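PDB 5T1Q: N-acetylmuramoyl-L-alanine amidase domain-containing protein SAOUHSC_02979 from Staphylococcus aureus, which probably hydrolyses amide bonds of cell-wall peptidoglycan, this chain being its C-terminal part with a glucosaminidase-family region and a CHAP domain. Local coordinates for residues E38-I43 against S49-V54; G325-S330 against L353-G358; S98-A101 against H106-F109. All coordinates share one frame; numbering follows the deposited sequence. Where two conformers were deposited one is given.

Interaction 1: E38-I43 against S49-V54; sequences ETDPSI and SGQFNV
E38 and N53 face each other as an antiparallel hydrogen-bonded pair, joined by E38 N to N53 O at 2.9 Å and N53 N to E38 O at 2.8 Å, both nearly straight. A third backbone bond, D40 N to Q51 O (3.1 Å), is bent at the acceptor, its donor lying 34° off the carbonyl plane as the two chains leave sheet geometry.

Apolar contact is slight: T39 CG2 comes obliquely to the F52 ring, 4.0 Å from CE1. Van der Waals contacts with polar groups add to it. The F52 ring turns its edge to E38 O, CD1 being 3.7 Å from that oxygen, and P41 CD meets N53 ND2 at 3.5 Å, the two side chains crossing at about a right angle.

Water carries the side-chain polar links. D40 holds CG trans to its own N (chi1 -179°), which swings the carboxylate alongside Q51. One water bridges D40 OD2 to Q51 N; another, 2.7 Å from D40 OD1, accepts from N53 ND2. D40 OD1 also takes S42 N from above the carboxylate plane, an Asx turn, a role that suits a short acidic side chain. The polar end of E38 is held elsewhere, by H342 of strand 339-345.

Direct bonds across this hairpin thus belong to the main chain, whereas the loop end adds to its backbone bond one carboxylate serving a turn and two waters, a hydrated join suited to a surface position.

Interaction 2: G325-S330 against L353-G358; sequences GSIVIS and LSYITG
I327 lays its CD1 methyl against the hydroxyl end of Y355, 3.5 Å from OH and 4.1 Å from CE2. The methyl arrives at the ring edge, close to the ring plane, so neither aromatic face is used here. The two side chains come from opposite directions. I327 has CG1 set between its own N and carbonyl carbon (chi1 59°), and the branch then runs out straight (chi2 176°), carrying CD1 across to the tyrosine; the shorter CG2 branch stays farther back, 4.1 Å from OH. Just before strand 354-357, L353 adds a looser touch, its CD1 lying 4.5 Å from I327 CD1. No hydrogen bond joins the two segments.

The beta-branched isoleucine, with one longer arm, and the leucine suit a buried, mostly apolar place and make no demand for a hydrogen bond, while tyrosine brings both a flat apolar rim and a polar tip. That tip is satisfied: Y355 OH is hydrogen-bonded to A350 O, at the end of helix 347-350, so the methyl packs beside an oxygen already engaged. P293 touches both I327 and Y355, and V299 and V318 of the intervening strands press on the tyrosine.

Strands 327-332 and 354-357 are not neighbours: 314-321 and 298-301 lie between them. Three flat strand spacings would be some 14 Å, yet I327 CA and Y355 CA are 11.3 Å apart, which implies that the sheet curls and lets side chains on its inner side meet over the intervening strands. Such a strongly bent, mainly antiparallel sheet with an apolar interior is characteristic of the papain-like CHAP fold, to which both segments belong.

Interaction 3: S98-A101 against H106-F109; sequences SALA and HNLF
L100 O accepts N107 N at 2.9 Å, the donor lying in the carbonyl plane though the N-H points somewhat off line (143°). Two weaker CA-H...O contacts flank this bond: H106 CA approaches A101 O at 3.4 Å, and A101 CA approaches N107 O at the same separation. H106 has positive phi, a kink that helps bring the returning chain back against the first.

Side chains add to the join. L100 and N107 lie side by side and point the same way, L100 CD1 resting 3.7 Å from N107 CB, so that the asparagine meets leucine with its aliphatic part and leaves its amide for other partners. N107 ND2 donates to I111 O, while OD1 takes a weak bond from F109 N. At the other side the short A101 side chain lets L108 CD2 come within 3.8 Å of its CB; L108 N is held by S148 of helix 145-158.

S98 shapes the first segment. Turning OG away from its own N, it accepts L100 N in an ST turn, and A101 N bonds to S98 O, closing a helix-like turn that presents L100 O to N107. A33 N also donates to S98 OG, tying in the N-terminal region.

In this loop between helix 82-93 and strand 119-128, within the glucosaminidase-family region, the two segments are therefore joined by one conventional backbone bond. Buried amide groups find partners in carbonyl, hydroxyl and side-chain amide oxygens, and small or branched apolar side chains fill in round them, so the loop's shape depends on polar atoms being matched locally.

Overall arrangement
Interactions 1 and 2 reach the same mixed sheet: strand 37-39 pairs with 339-345, which in turn pairs with 327-332 of interaction 2, and 52-54 forms the outer edge. Their centres are 25 Å apart and their nearest atoms about 6 Å, without touching. Interaction 3 belongs to the glucosaminidase-family region and lies across the centre of the chain from both, its centre 27 Å from that of interaction 1 and 35 Å from that of interaction 2. In interaction 2 the L353 side chain lies about 8 Å from a bound sodium ion. Strand 327-332 also carries E331, probably part of a Cys-His-Glu triad with C253 and H314.

Interaction 1: E38-I43 against S49-V54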
ATOM      1  N   GLU A  38       1.322   7.832  -3.886  1.00 31.41           N
ATOM      2  CA  GLU A  38       1.461   8.434  -5.207  1.00 34.47           C
ATOM      3  C   GLU A  38       2.718   9.298  -5.157  1.00 34.75           C
ATOM      4  O   GLU A  38       3.165   9.696  -4.071  1.00 35.34           O
ATOM      5  CB  GLU A  38       0.200   9.228  -5.531  1.00 37.29           C
ATOM      6  CG  GLU A  38      -0.116   9.320  -7.020  1.00 40.35           C
ATOM      7  CD  GLU A  38      -1.582   9.582  -7.301  1.00 42.22           C
ATOM      8  OE1 GLU A  38      -2.408   9.449  -6.374  1.00 47.28           O
ATOM      9  OE2 GLU A  38      -1.920   9.900  -8.461  1.00 44.80           O
ATOM     10  N   THR A  39       3.328   9.537  -6.315  0.60 35.39           N
ATOM     11  CA  THR A  39       4.513  10.397  -6.385  0.60 36.01           C
ATOM     12  C   THR A  39       4.110  11.839  -6.109  0.60 35.87           C
ATOM     13  O   THR A  39       3.113  12.318  -6.635  0.60 34.84           O
ATOM     14  CB  THR A  39       5.224  10.328  -7.753  0.60 36.99           C
ATOM     15  OG1 THR A  39       4.243  10.320  -8.807  0.60 37.10           O
ATOM     16  CG2 THR A  39       6.090   9.072  -7.847  0.60 37.27           C
ATOM     17  N   ASP A  40       4.884  12.506  -5.258  1.00 36.49           N
ATOM     18  CA  ASP A  40       4.648  13.906  -4.892  1.00 36.99           C
ATOM     19  C   ASP A  40       4.747  14.786  -6.139  1.00 36.84           C
ATOM     20  O   ASP A  40       5.792  14.791  -6.782  1.00 37.03           O
ATOM     21  CB  ASP A  40       5.713  14.324  -3.859  1.00 38.40           C
ATOM     22  CG  ASP A  40       5.568  15.762  -3.373  1.00 40.21           C
ATOM     23  OD1 ASP A  40       4.594  16.461  -3.719  1.00 41.91           O
ATOM     24  OD2 ASP A  40       6.460  16.194  -2.619  1.00 42.62           O
ATOM     25  N   PRO A  41       3.656  15.504  -6.502  1.00 36.67           N
ATOM     26  CA  PRO A  41       3.710  16.367  -7.696  1.00 37.44           C
ATOM     27  C   PRO A  41       4.712  17.539  -7.625  1.00 38.88           C
ATOM     28  O   PRO A  41       5.048  18.100  -8.664  1.00 40.34           O
ATOM     29  CB  PRO A  41       2.268  16.899  -7.838  1.00 37.68           C
ATOM     30  CG  PRO A  41       1.626  16.686  -6.518  1.00 37.83           C
ATOM     31  CD  PRO A  41       2.321  15.521  -5.865  1.00 36.34           C
ATOM     32  N   SER A  42       5.175  17.907  -6.428  1.00 39.81           N
ATOM     33  CA  SER A  42       6.148  19.014  -6.293  1.00 41.39           C
ATOM     34  C   SER A  42       7.481  18.687  -6.956  1.00 39.66           C
ATOM     35  O   SER A  42       8.005  17.582  -6.802  1.00 37.66           O
ATOM     36  CB  SER A  42       6.405  19.357  -4.827  1.00 42.69           C
ATOM     37  OG  SER A  42       5.254  19.930  -4.247  1.00 46.00           O
ATOM     38  N   ILE A  43       8.021  19.670  -7.673  1.00 39.44           N
ATOM     39  CA  ILE A  43       9.296  19.503  -8.358  1.00 38.54           C
ATOM     40  C   ILE A  43      10.399  19.435  -7.291  1.00 38.09           C
ATOM     41  O   ILE A  43      10.624  20.399  -6.560  1.00 38.89           O
ATOM     42  CB  ILE A  43       9.581  20.655  -9.358  1.00 39.47           C
ATOM     43  CG1 ILE A  43       8.397  20.869 -10.323  1.00 39.73           C
ATOM     44  CG2 ILE A  43      10.880  20.397 -10.123  1.00 39.47           C
ATOM     45  CD1 ILE A  43       7.960  19.632 -11.081  1.00 38.67           C
ATOM     46  N   SER A  49      15.919  13.552  -4.179  1.00 55.61           N
ATOM     47  CA  SER A  49      15.151  14.149  -3.062  1.00 54.42           C
ATOM     48  C   SER A  49      13.618  14.081  -3.173  1.00 51.92           C
ATOM     49  O   SER A  49      12.925  14.739  -2.404  1.00 51.26           O
ATOM     50  CB  SER A  49      15.583  15.611  -2.852  1.00 55.95           C
ATOM     51  OG  SER A  49      15.258  16.421  -3.970  1.00 55.90           O
ATOM     52  N   GLY A  50      13.096  13.288  -4.110  1.00 51.66           N
ATOM     53  CA  GLY A  50      11.646  13.160  -4.288  1.00 49.93           C
ATOM     54  C   GLY A  50      10.937  12.469  -3.124  1.00 47.52           C
ATOM     55  O   GLY A  50      11.510  11.601  -2.462  1.00 47.63           O
ATOM     56  N   GLN A  51       9.687  12.864  -2.886  1.00 45.33           N
ATOM     57  CA  GLN A  51       8.876  12.316  -1.806  1.00 42.81           C
ATOM     58  C   GLN A  51       7.640  11.593  -2.350  1.00 39.65           C
ATOM     59  O   GLN A  51       7.334  11.647  -3.550  1.00 37.78           O
ATOM     60  CB  GLN A  51       8.405  13.445  -0.881  1.00 45.16           C
ATOM     61  CG  GLN A  51       9.489  14.382  -0.350  1.00 48.34           C
ATOM     62  CD  GLN A  51      10.379  13.764   0.716  1.00 50.98           C
ATOM     63  OE1 GLN A  51      10.446  12.541   0.879  1.00 50.91           O
ATOM     64  NE2 GLN A  51      11.076  14.627   1.459  1.00 54.42           N
ATOM     65  N   PHE A  52       6.939  10.912  -1.444  1.00 36.55           N
ATOM     66  CA  PHE A  52       5.685  10.250  -1.767  1.00 34.63           C
ATOM     67  C   PHE A  52       4.567  10.902  -0.988  1.00 32.57           C
ATOM     68  O   PHE A  52       4.771  11.399   0.110  1.00 31.97           O
ATOM     69  CB  PHE A  52       5.738   8.751  -1.445  1.00 34.52           C
ATOM     70  CG  PHE A  52       6.632   7.979  -2.358  1.00 35.59           C
ATOM     71  CD1 PHE A  52       6.284   7.797  -3.686  1.00 36.70           C
ATOM     72  CD2 PHE A  52       7.822   7.439  -1.905  1.00 37.85           C
ATOM     73  CE1 PHE A  52       7.108   7.101  -4.557  1.00 37.38           C
ATOM     74  CE2 PHE A  52       8.653   6.738  -2.769  1.00 39.01           C
ATOM     75  CZ  PHE A  52       8.293   6.567  -4.096  1.00 38.19           C
ATOM     76  N   ASN A  53       3.393  10.941  -1.589  1.00 32.33           N
ATOM     77  CA  ASN A  53       2.216  11.448  -0.921  1.00 32.88           C
ATOM     78  C   ASN A  53       1.359  10.275  -0.568  1.00 32.35           C
ATOM     79  O   ASN A  53       1.185   9.357  -1.369  1.00 30.96           O
ATOM     80  CB  ASN A  53       1.416  12.389  -1.810  1.00 33.13           C
ATOM     81  CG  ASN A  53       2.058  13.749  -1.942  1.00 34.66           C
ATOM     82  OD1 ASN A  53       3.119  14.010  -1.376  1.00 34.17           O
ATOM     83  ND2 ASN A  53       1.396  14.636  -2.661  1.00 36.07           N
ATOM     84  N   VAL A  54       0.819  10.326   0.640  1.00 33.46           N
ATOM     85  CA  VAL A  54      -0.109   9.320   1.115  1.00 34.41           C
ATOM     86  C   VAL A  54      -1.446   9.572   0.426  1.00 36.11           C
ATOM     87  O   VAL A  54      -1.720  10.686  -0.062  1.00 34.47           O
ATOM     88  CB  VAL A  54      -0.332   9.416   2.653  1.00 34.70           C
ATOM     89  CG1 VAL A  54       0.995   9.446   3.398  1.00 34.99           C
ATOM     90  CG2 VAL A  54      -1.160  10.646   3.027  1.00 35.98           C
TER
HETATM   91  O   HOH W   1       9.166  15.748  -3.886  1.00 51.44           O
HETATM   92  O   HOH W   2       2.507  17.661  -2.396  1.00 53.05           O

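Interaction 2: G325-S330 against L353-G358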
ATOM      1  N   GLY A 325      -4.446  11.787 -30.335  1.00 33.04           N
ATOM      2  CA  GLY A 325      -4.771  10.351 -30.242  1.00 29.84           C
ATOM      3  C   GLY A 325      -4.034   9.584 -29.135  1.00 26.72           C
ATOM      4  O   GLY A 325      -4.362   8.447 -28.863  1.00 25.37           O
ATOM      5  N   SER A 326      -3.030  10.195 -28.501  1.00 24.97           N
ATOM      6  CA  SER A 326      -2.318   9.525 -27.412  1.00 23.15           C
ATOM      7  C   SER A 326      -3.199   9.563 -26.161  1.00 21.10           C
ATOM      8  O   SER A 326      -4.204  10.258 -26.148  1.00 20.72           O
ATOM      9  CB  SER A 326      -0.950  10.161 -27.163  1.00 23.43           C
ATOM     10  OG  SER A 326      -1.050  11.526 -26.853  1.00 24.07           O
ATOM     11  N   ILE A 327      -2.852   8.797 -25.130  1.00 19.26           N
ATOM     12  CA  ILE A 327      -3.655   8.784 -23.904  1.00 18.40           C
ATOM     13  C   ILE A 327      -2.774   8.979 -22.676  1.00 18.10           C
ATOM     14  O   ILE A 327      -1.586   8.662 -22.699  1.00 17.63           O
ATOM     15  CB  ILE A 327      -4.452   7.448 -23.740  1.00 17.86           C
ATOM     16  CG1 ILE A 327      -3.508   6.242 -23.708  1.00 17.62           C
ATOM     17  CG2 ILE A 327      -5.436   7.273 -24.879  1.00 18.22           C
ATOM     18  CD1 ILE A 327      -4.171   4.907 -23.466  1.00 17.49           C
ATOM     19  N   VAL A 328      -3.377   9.505 -21.614  1.00 17.79           N
ATOM     20  CA  VAL A 328      -2.727   9.635 -20.324  1.00 17.69           C
ATOM     21  C   VAL A 328      -3.435   8.620 -19.439  1.00 17.67           C
ATOM     22  O   VAL A 328      -4.675   8.650 -19.319  1.00 17.20           O
ATOM     23  CB  VAL A 328      -2.904  11.025 -19.721  1.00 18.00           C
ATOM     24  CG1 VAL A 328      -2.191  11.108 -18.375  1.00 18.09           C
ATOM     25  CG2 VAL A 328      -2.388  12.091 -20.678  1.00 18.57           C
ATOM     26  N   ILE A 329      -2.658   7.725 -18.824  1.00 17.30           N
ATOM     27  CA  ILE A 329      -3.208   6.682 -17.988  1.00 17.14           C
ATOM     28  C   ILE A 329      -2.630   6.723 -16.579  1.00 17.18           C
ATOM     29  O   ILE A 329      -1.524   7.215 -16.385  1.00 17.11           O
ATOM     30  CB  ILE A 329      -2.937   5.269 -18.573  1.00 16.98           C
ATOM     31  CG1 ILE A 329      -1.438   4.982 -18.695  1.00 17.12           C
ATOM     32  CG2 ILE A 329      -3.584   5.134 -19.933  1.00 17.60           C
ATOM     33  CD1 ILE A 329      -1.087   3.563 -19.097  1.00 16.96           C
ATOM     34  N   SER A 330      -3.393   6.195 -15.617  1.00 16.72           N
ATOM     35  CA  SER A 330      -2.935   6.040 -14.252  1.00 17.21           C
ATOM     36  C   SER A 330      -3.056   4.534 -13.933  1.00 17.71           C
ATOM     37  O   SER A 330      -3.929   3.822 -14.463  1.00 17.22           O
ATOM     38  CB  SER A 330      -3.714   6.927 -13.266  1.00 17.51           C
ATOM     39  OG  SER A 330      -5.078   6.565 -13.184  1.00 17.28           O
ATOM     40  N   LEU A 353      -4.999  -0.944 -28.125  1.00 21.32           N
ATOM     41  CA  LEU A 353      -5.472  -1.414 -26.840  1.00 20.00           C
ATOM     42  C   LEU A 353      -6.995  -1.488 -26.840  1.00 20.05           C
ATOM     43  O   LEU A 353      -7.643  -1.006 -27.771  1.00 20.05           O
ATOM     44  CB  LEU A 353      -4.969  -0.472 -25.757  1.00 19.48           C
ATOM     45  CG  LEU A 353      -3.456  -0.307 -25.720  1.00 19.42           C
ATOM     46  CD1 LEU A 353      -3.069   0.736 -24.696  1.00 19.11           C
ATOM     47  CD2 LEU A 353      -2.757  -1.629 -25.423  1.00 19.63           C
ATOM     48  N   SER A 354      -7.560  -2.137 -25.813  1.00 19.41           N
ATOM     49  CA  SER A 354      -9.010  -2.243 -25.643  1.00 19.03           C
ATOM     50  C   SER A 354      -9.460  -1.342 -24.529  1.00 18.30           C
ATOM     51  O   SER A 354      -8.811  -1.278 -23.485  1.00 18.32           O
ATOM     52  CB  SER A 354      -9.429  -3.666 -25.316  1.00 19.32           C
ATOM     53  OG  SER A 354      -9.271  -4.477 -26.423  1.00 19.72           O
ATOM     54  N   TYR A 355     -10.568  -0.646 -24.762  1.00 18.26           N
ATOM     55  CA  TYR A 355     -11.146   0.296 -23.796  1.00 17.70           C
ATOM     56  C   TYR A 355     -12.517  -0.183 -23.354  1.00 18.13           C
ATOM     57  O   TYR A 355     -13.385  -0.397 -24.181  1.00 18.49           O
ATOM     58  CB  TYR A 355     -11.233   1.667 -24.422  1.00 17.24           C
ATOM     59  CG  TYR A 355      -9.864   2.152 -24.849  1.00 16.82           C
ATOM     60  CD1 TYR A 355      -9.333   1.791 -26.101  1.00 16.95           C
ATOM     61  CD2 TYR A 355      -9.070   2.906 -23.989  1.00 16.04           C
ATOM     62  CE1 TYR A 355      -8.051   2.181 -26.477  1.00 16.72           C
ATOM     63  CE2 TYR A 355      -7.800   3.308 -24.364  1.00 15.97           C
ATOM     64  CZ  TYR A 355      -7.291   2.933 -25.605  1.00 16.17           C
ATOM     65  OH  TYR A 355      -6.045   3.342 -25.989  1.00 15.86           O
ATOM     66  N   ILE A 356     -12.696  -0.364 -22.046  1.00 18.05           N
ATOM     67  CA  ILE A 356     -13.964  -0.818 -21.492  1.00 18.50           C
ATOM     68  C   ILE A 356     -14.691   0.350 -20.852  1.00 19.22           C
ATOM     69  O   ILE A 356     -14.165   0.983 -19.927  1.00 19.15           O
ATOM     70  CB  ILE A 356     -13.739  -1.892 -20.402  1.00 18.05           C
ATOM     71  CG1 ILE A 356     -12.909  -3.067 -20.942  1.00 17.57           C
ATOM     72  CG2 ILE A 356     -15.077  -2.401 -19.857  1.00 19.01           C
ATOM     73  CD1 ILE A 356     -12.383  -3.996 -19.860  1.00 17.13           C
ATOM     74  N   THR A 357     -15.892   0.648 -21.325  1.00 20.27           N
ATOM     75  CA  THR A 357     -16.712   1.681 -20.697  1.00 21.36           C
ATOM     76  C   THR A 357     -17.463   1.020 -19.560  1.00 22.85           C
ATOM     77  O   THR A 357     -18.116   0.017 -19.774  1.00 23.12           O
ATOM     78  CB  THR A 357     -17.703   2.296 -21.699  1.00 21.95           C
ATOM     79  OG1 THR A 357     -16.963   2.900 -22.768  1.00 21.37           O
ATOM     80  CG2 THR A 357     -18.607   3.363 -21.037  1.00 22.65           C
ATOM     81  N   GLY A 358     -17.348   1.558 -18.344  1.00 24.99           N
ATOM     82  CA  GLY A 358     -18.063   0.994 -17.181  1.00 27.51           C
ATOM     83  C   GLY A 358     -19.549   1.340 -17.200  1.00 30.09           C
ATOM     84  O   GLY A 358     -19.973   2.209 -17.947  1.00 30.24           O
TER

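Interaction 3: S98-A101 against H106-F109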
ATOM      1  N   SER A  98      -6.676  -3.938   6.611  1.00 32.07           N
ATOM      2  CA  SER A  98      -6.197  -5.273   6.225  1.00 30.99           C
ATOM      3  C   SER A  98      -6.855  -6.404   7.033  1.00 32.03           C
ATOM      4  O   SER A  98      -7.129  -6.249   8.217  1.00 32.62           O
ATOM      5  CB  SER A  98      -4.694  -5.361   6.414  1.00 29.50           C
ATOM      6  OG  SER A  98      -4.188  -6.634   6.036  1.00 29.52           O
ATOM      7  N   ALA A  99      -7.071  -7.544   6.387  1.00 31.69           N
ATOM      8  CA  ALA A  99      -7.649  -8.709   7.055  1.00 33.31           C
ATOM      9  C   ALA A  99      -6.720  -9.210   8.170  1.00 33.71           C
ATOM     10  O   ALA A  99      -7.169  -9.838   9.123  1.00 34.46           O
ATOM     11  CB  ALA A  99      -7.929  -9.818   6.054  1.00 33.27           C
ATOM     12  N   LEU A 100      -5.426  -8.916   8.029  1.00 33.47           N
ATOM     13  CA  LEU A 100      -4.412  -9.268   9.021  1.00 33.95           C
ATOM     14  C   LEU A 100      -4.525  -8.388  10.273  1.00 34.13           C
ATOM     15  O   LEU A 100      -4.131  -8.802  11.360  1.00 33.70           O
ATOM     16  CB  LEU A 100      -3.011  -9.099   8.412  1.00 33.61           C
ATOM     17  CG  LEU A 100      -1.789  -9.350   9.298  1.00 34.15           C
ATOM     18  CD1 LEU A 100      -1.806 -10.750   9.892  1.00 35.26           C
ATOM     19  CD2 LEU A 100      -0.515  -9.131   8.495  1.00 34.00           C
ATOM     20  N   ALA A 101      -5.046  -7.174  10.099  1.00 34.12           N
ATOM     21  CA  ALA A 101      -5.177  -6.212  11.207  1.00 35.14           C
ATOM     22  C   ALA A 101      -6.489  -6.249  11.967  1.00 37.84           C
ATOM     23  O   ALA A 101      -6.551  -5.733  13.069  1.00 39.63           O
ATOM     24  CB  ALA A 101      -4.948  -4.811  10.694  1.00 33.82           C
ATOM     25  N   HIS A 106      -5.788  -9.309  14.403  1.00 41.58           N
ATOM     26  CA  HIS A 106      -5.346  -8.134  15.181  1.00 41.67           C
ATOM     27  C   HIS A 106      -3.851  -7.733  15.068  1.00 40.39           C
ATOM     28  O   HIS A 106      -3.334  -7.023  15.932  1.00 40.15           O
ATOM     29  CB  HIS A 106      -5.701  -8.344  16.670  1.00 44.82           C
ATOM     30  CG  HIS A 106      -7.149  -8.652  16.925  1.00 46.80           C
ATOM     31  ND1 HIS A 106      -7.599  -9.920  17.232  1.00 48.79           N
ATOM     32  CD2 HIS A 106      -8.242  -7.852  16.944  1.00 47.52           C
ATOM     33  CE1 HIS A 106      -8.906  -9.888  17.424  1.00 49.45           C
ATOM     34  NE2 HIS A 106      -9.321  -8.646  17.258  1.00 49.06           N
ATOM     35  N   ASN A 107      -3.176  -8.170  14.006  1.00 38.44           N
ATOM     36  CA  ASN A 107      -1.751  -7.881  13.799  1.00 37.12           C
ATOM     37  C   ASN A 107      -1.640  -6.566  13.004  1.00 36.21           C
ATOM     38  O   ASN A 107      -1.833  -6.535  11.789  1.00 34.97           O
ATOM     39  CB  ASN A 107      -1.118  -9.068  13.067  1.00 36.72           C
ATOM     40  CG  ASN A 107       0.397  -8.969  12.925  1.00 36.22           C
ATOM     41  OD1 ASN A 107       1.000  -7.909  13.092  1.00 36.29           O
ATOM     42  ND2 ASN A 107       1.020 -10.098  12.614  1.00 36.53           N
ATOM     43  N   LEU A 108      -1.329  -5.489  13.713  1.00 36.60           N
ATOM     44  CA  LEU A 108      -1.260  -4.158  13.127  1.00 35.77           C
ATOM     45  C   LEU A 108       0.062  -3.781  12.482  1.00 35.19           C
ATOM     46  O   LEU A 108       0.105  -2.824  11.692  1.00 35.32           O
ATOM     47  CB  LEU A 108      -1.540  -3.113  14.201  1.00 36.57           C
ATOM     48  CG  LEU A 108      -2.847  -3.218  14.959  1.00 37.77           C
ATOM     49  CD1 LEU A 108      -2.927  -2.047  15.921  1.00 38.87           C
ATOM     50  CD2 LEU A 108      -4.029  -3.229  14.007  1.00 37.82           C
ATOM     51  N   PHE A 109       1.126  -4.514  12.794  1.00 34.06           N
ATOM     52  CA  PHE A 109       2.461  -4.175  12.299  1.00 32.87           C
ATOM     53  C   PHE A 109       3.057  -5.145  11.299  1.00 32.06           C
ATOM     54  O   PHE A 109       4.227  -5.007  10.927  1.00 33.25           O
ATOM     55  CB  PHE A 109       3.395  -4.019  13.503  1.00 33.36           C
ATOM     56  CG  PHE A 109       2.955  -2.957  14.442  1.00 33.45           C
ATOM     57  CD1 PHE A 109       2.023  -3.231  15.425  1.00 34.59           C
ATOM     58  CD2 PHE A 109       3.433  -1.671  14.317  1.00 33.02           C
ATOM     59  CE1 PHE A 109       1.581  -2.239  16.274  1.00 35.20           C
ATOM     60  CE2 PHE A 109       2.999  -0.678  15.170  1.00 33.70           C
ATOM     61  CZ  PHE A 109       2.067  -0.958  16.143  1.00 34.46           C
TER